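Local coordinates for protection of telomeres protein poz1 (Schizosaccharomyces pombe, PDB 5WE0) that binds telomeric DNA and negatively regulates telomerase and the length of telomeres, at residues 5-10 and 44-49; 12-17 and 54-59. All coordinates share one frame; numbering follows the deposited sequence.

Contact 1: residues 5-10 and 44-49. With ZN (zinc ion), chain M.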
# COMPACT_ATOMS: atom_id res chain seq x y z
N ILE A 5 17.68 20.41 7.17
CA ILE A 5 18.47 19.57 8.06
C ILE A 5 17.61 19.04 9.20
O ILE A 5 17.72 17.87 9.58
CB ILE A 5 19.69 20.35 8.58
CG1 ILE A 5 20.69 20.59 7.45
CG2 ILE A 5 20.41 19.58 9.67
CD1 ILE A 5 21.59 21.78 7.69
N ARG A 6 16.70 19.87 9.73
CA ARG A 6 15.79 19.39 10.77
C ARG A 6 14.86 18.30 10.23
O ARG A 6 14.65 17.27 10.88
CB ARG A 6 14.98 20.55 11.35
CG ARG A 6 15.84 21.50 12.18
CD ARG A 6 15.03 22.51 12.94
NE ARG A 6 14.28 23.37 12.04
CZ ARG A 6 14.65 24.60 11.69
NH1 ARG A 6 15.78 25.11 12.17
NH2 ARG A 6 13.89 25.32 10.88
N SER A 7 14.31 18.50 9.03
CA SER A 7 13.41 17.51 8.43
C SER A 7 14.12 16.18 8.20
O SER A 7 13.56 15.11 8.51
CB SER A 7 12.83 18.06 7.13
OG SER A 7 12.03 19.20 7.40
N GLN A 8 15.35 16.21 7.68
CA GLN A 8 16.10 14.97 7.49
C GLN A 8 16.33 14.26 8.81
O GLN A 8 16.25 13.03 8.88
CB GLN A 8 17.42 15.24 6.78
CG GLN A 8 17.46 14.63 5.39
CD GLN A 8 17.38 13.10 5.41
OE1 GLN A 8 17.78 12.44 6.38
NE2 GLN A 8 16.81 12.54 4.35
N SER A 9 16.61 15.02 9.86
CA SER A 9 16.77 14.40 11.17
C SER A 9 15.45 13.80 11.66
O SER A 9 15.44 12.71 12.24
CB SER A 9 17.33 15.42 12.16
OG SER A 9 17.65 14.77 13.37
N VAL A 10 14.32 14.48 11.42
CA VAL A 10 13.02 13.87 11.77
C VAL A 10 12.83 12.55 11.01
O VAL A 10 12.35 11.56 11.57
CB VAL A 10 11.87 14.85 11.50
CG1 VAL A 10 10.53 14.16 11.74
CG2 VAL A 10 12.00 16.12 12.37
N SER A 44 6.32 20.94 6.66
CA SER A 44 7.65 21.48 6.40
C SER A 44 7.71 21.94 4.95
O SER A 44 7.66 21.12 4.03
CB SER A 44 8.71 20.43 6.70
OG SER A 44 9.98 20.79 6.19
N LYS A 45 7.87 23.26 4.74
CA LYS A 45 7.92 23.80 3.39
C LYS A 45 9.07 23.24 2.55
O LYS A 45 8.99 23.23 1.32
CB LYS A 45 8.02 25.33 3.44
CG LYS A 45 6.72 26.04 3.82
CD LYS A 45 6.61 26.22 5.32
CE LYS A 45 5.53 27.22 5.69
NZ LYS A 45 5.51 27.48 7.16
N SER A 46 10.15 22.77 3.18
CA SER A 46 11.25 22.28 2.36
C SER A 46 11.09 20.81 1.96
O SER A 46 11.88 20.32 1.16
CB SER A 46 12.59 22.48 3.09
OG SER A 46 12.68 21.65 4.23
N MET A 47 10.07 20.12 2.46
CA MET A 47 9.85 18.73 2.08
C MET A 47 8.76 18.56 1.02
O MET A 47 8.48 17.43 0.61
CB MET A 47 9.51 17.89 3.32
CG MET A 47 10.60 17.90 4.38
SD MET A 47 12.17 17.32 3.72
CE MET A 47 11.98 15.54 3.78
N CYS A 48 8.14 19.66 0.57
CA CYS A 48 6.97 19.55 -0.30
C CYS A 48 7.28 18.81 -1.59
O CYS A 48 6.43 18.07 -2.09
CB CYS A 48 6.42 20.95 -0.59
SG CYS A 48 5.56 21.65 0.84
N HIS A 49 8.49 18.95 -2.13
CA HIS A 49 8.86 18.28 -3.37
C HIS A 49 10.03 17.33 -3.19
O HIS A 49 10.66 16.92 -4.17
CB HIS A 49 9.17 19.32 -4.46
CG HIS A 49 8.00 20.18 -4.76
ND1 HIS A 49 6.92 19.73 -5.49
CD2 HIS A 49 7.67 21.42 -4.33
CE1 HIS A 49 6.00 20.68 -5.56
NE2 HIS A 49 6.44 21.72 -4.87
ZN ZN M . 5.04 23.04 -4.06
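S7, on the N-terminal helix 2-18, meets S44 and M47 of a type I turn that leaves helix 31-43 and leads towards an interchain zinc site. The turn is closed by M47 N bonding to S44 O at 3.0 Å, which brings S44, S46 and M47 round to one helix residue. S44 OG donates to S7 OG across 2.9 Å. S7 OG in turn is bonded to E3 O, one turn back on its own helix; lying beside the backbone N (chi1 -64°) suits it to that carbonyl. The buried S7 hydroxyl is thus gripped from both helix and turn. S44 OG swings anti to its own N (chi1 167°) to reach across, and S46 OG adds a weak bond to S44 OG at 3.4 Å, so that three hydroxyls form a short chain. Beside these hydroxyls the contact is apolar: M47 CG lies against S7 CB at 3.5 Å, and, because the methionine chain bends at chi2 and chi3, its SD also rests alongside S7 CB at 3.6 Å. K4 NZ holds S46 O and E3 OE2 binds S46 N weakly, so the start of the helix grips the turn's backbone as well. Two residues beyond M47, H49 coordinates zinc through NE2 at 2.1 Å, the remaining three ligands coming from the chain of another protein, on which M47 and C48 also pack. A type I turn held to a helix by a serine-serine hydrogen bond leads here into a zinc site shared between two proteins.

Contact 2: residues 12-17 and 54-59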
# COMPACT_ATOMS: atom_id res chain seq x y z
N ASN A 12 15.21 10.50 10.03
CA ASN A 12 16.06 9.50 10.68
C ASN A 12 15.44 8.99 11.97
O ASN A 12 15.54 7.79 12.28
CB ASN A 12 17.45 10.09 10.97
CG ASN A 12 18.19 10.43 9.71
OD1 ASN A 12 18.71 11.54 9.55
ND2 ASN A 12 18.22 9.49 8.78
N THR A 13 14.78 9.86 12.73
CA THR A 13 14.06 9.38 13.90
C THR A 13 12.92 8.44 13.52
O THR A 13 12.71 7.41 14.19
CB THR A 13 13.55 10.57 14.73
OG1 THR A 13 14.68 11.26 15.29
CG2 THR A 13 12.59 10.11 15.84
N LEU A 14 12.14 8.79 12.49
CA LEU A 14 11.04 7.90 12.09
C LEU A 14 11.56 6.52 11.68
O LEU A 14 10.91 5.50 11.96
CB LEU A 14 10.21 8.53 10.98
CG LEU A 14 9.07 9.45 11.45
CD1 LEU A 14 8.27 9.95 10.25
CD2 LEU A 14 8.16 8.77 12.47
N GLU A 15 12.73 6.48 11.03
CA GLU A 15 13.34 5.21 10.62
C GLU A 15 13.46 4.25 11.79
O GLU A 15 13.15 3.06 11.66
CB GLU A 15 14.74 5.45 10.07
CG GLU A 15 14.82 5.96 8.67
CD GLU A 15 16.13 5.56 8.00
OE1 GLU A 15 16.69 4.51 8.39
OE2 GLU A 15 16.58 6.28 7.08
N THR A 16 13.91 4.75 12.94
CA THR A 16 14.08 3.88 14.10
C THR A 16 12.75 3.45 14.68
O THR A 16 12.71 2.50 15.47
CB THR A 16 14.95 4.55 15.17
OG1 THR A 16 14.14 5.39 16.01
CG2 THR A 16 16.10 5.35 14.53
N PHE A 17 11.67 4.16 14.37
CA PHE A 17 10.36 3.67 14.80
C PHE A 17 9.71 2.81 13.72
O PHE A 17 8.95 1.88 14.05
CB PHE A 17 9.42 4.84 15.15
CG PHE A 17 9.71 5.49 16.48
CD1 PHE A 17 10.64 6.52 16.57
CD2 PHE A 17 9.09 5.05 17.64
CE1 PHE A 17 10.93 7.12 17.80
CE2 PHE A 17 9.39 5.64 18.87
CZ PHE A 17 10.30 6.68 18.94
N ILE A 54 11.66 5.17 0.79
CA ILE A 54 10.85 3.97 0.57
C ILE A 54 10.41 3.35 1.90
O ILE A 54 9.33 2.74 1.98
CB ILE A 54 11.63 2.99 -0.32
CG1 ILE A 54 10.67 2.16 -1.14
CG2 ILE A 54 12.53 2.08 0.50
CD1 ILE A 54 9.81 3.06 -2.08
N PHE A 55 11.21 3.51 2.97
CA PHE A 55 10.81 2.92 4.26
C PHE A 55 9.50 3.55 4.76
O PHE A 55 8.72 2.88 5.44
CB PHE A 55 11.93 3.07 5.31
CG PHE A 55 11.98 4.44 5.97
CD1 PHE A 55 11.22 4.72 7.11
CD2 PHE A 55 12.81 5.44 5.46
CE1 PHE A 55 11.27 5.99 7.72
CE2 PHE A 55 12.87 6.72 6.06
CZ PHE A 55 12.08 6.99 7.18
N MET A 56 9.22 4.80 4.37
CA MET A 56 7.98 5.44 4.78
C MET A 56 6.77 4.87 4.04
O MET A 56 5.73 4.62 4.67
CB MET A 56 8.06 6.96 4.54
CG MET A 56 9.13 7.67 5.37
SD MET A 56 8.45 8.17 6.97
CE MET A 56 7.47 9.61 6.51
N ASP A 57 6.87 4.68 2.72
CA ASP A 57 5.79 4.03 1.97
C ASP A 57 5.51 2.63 2.49
O ASP A 57 4.34 2.22 2.59
CB ASP A 57 6.12 3.99 0.48
CG ASP A 57 5.90 5.33 -0.21
OD1 ASP A 57 5.12 6.15 0.31
OD2 ASP A 57 6.47 5.54 -1.29
N ILE A 58 6.56 1.87 2.82
CA ILE A 58 6.39 0.51 3.31
C ILE A 58 5.65 0.51 4.63
O ILE A 58 4.76 -0.31 4.86
CB ILE A 58 7.76 -0.20 3.43
CG1 ILE A 58 8.32 -0.54 2.05
CG2 ILE A 58 7.67 -1.45 4.28
CD1 ILE A 58 9.75 -1.03 2.08
N ALA A 59 6.04 1.41 5.54
CA ALA A 59 5.37 1.51 6.83
C ALA A 59 3.91 1.92 6.64
O ALA A 59 3.02 1.36 7.30
CB ALA A 59 6.09 2.52 7.72
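This is an apolar helix-helix contact near the N-terminus of the all-helical fold: F55 and M56 of helix 54-64 pack on L14 and E15 of helix 2-18. The segment axes come within 10.3 Å and run in roughly the same sense, 43° apart. F55 is the wedge between them. Its CG sits between backbone N and carbonyl carbon (chi1 81°), directing the ring at the backbone of the other helix, where CE1 comes to 3.6 Å from E15 CA and 4.0 Å from L14 C. E15 lays its aliphatic part over one ring face, CG lying 3.5 Å from the ring centroid in a CH-pi contact. Beyond CG the glutamate is extended and runs on past the CE2 side of the ring, its carboxylate plane inclined to the ring by 52°. M56 CG stands over the rim of the opposite face, so the ring lies between its own neighbour and the partner helix. Were F55 replaced by an alanine, the helices would probably be left with a gap and the E15 methylene without its aromatic face. Alongside, L14 CD1 meets M56 SD at 3.7 Å, the two side chains crossing at about a right angle. F55 and M56 also lean on F18. The whole is helix-helix packing in which L38 of helix 31-43 also meets L14 and M56, in the all-helical fold.

Both contacts draw on helix 2-18, contact 1 using its first half and contact 2 its second, with centres 14 Å apart on the same side of the chain's centre. Along the chain the segments alternate: 5-10, 12-17, 44-49, 54-59. Helix 31-43 falls between the 12-17 and 44-49 segments and touches S7 in contact 1 and L14 and M56 in contact 2. The N-terminal helix therefore holds first the turn after helix 31-43, then helix 54-64. Contact 1 is the more peripheral, 23 Å from the chain's centre against 14 Å, and borders the zinc site; contact 2 ties the same helix to helix 54-64, which packs onward against helix 93-115.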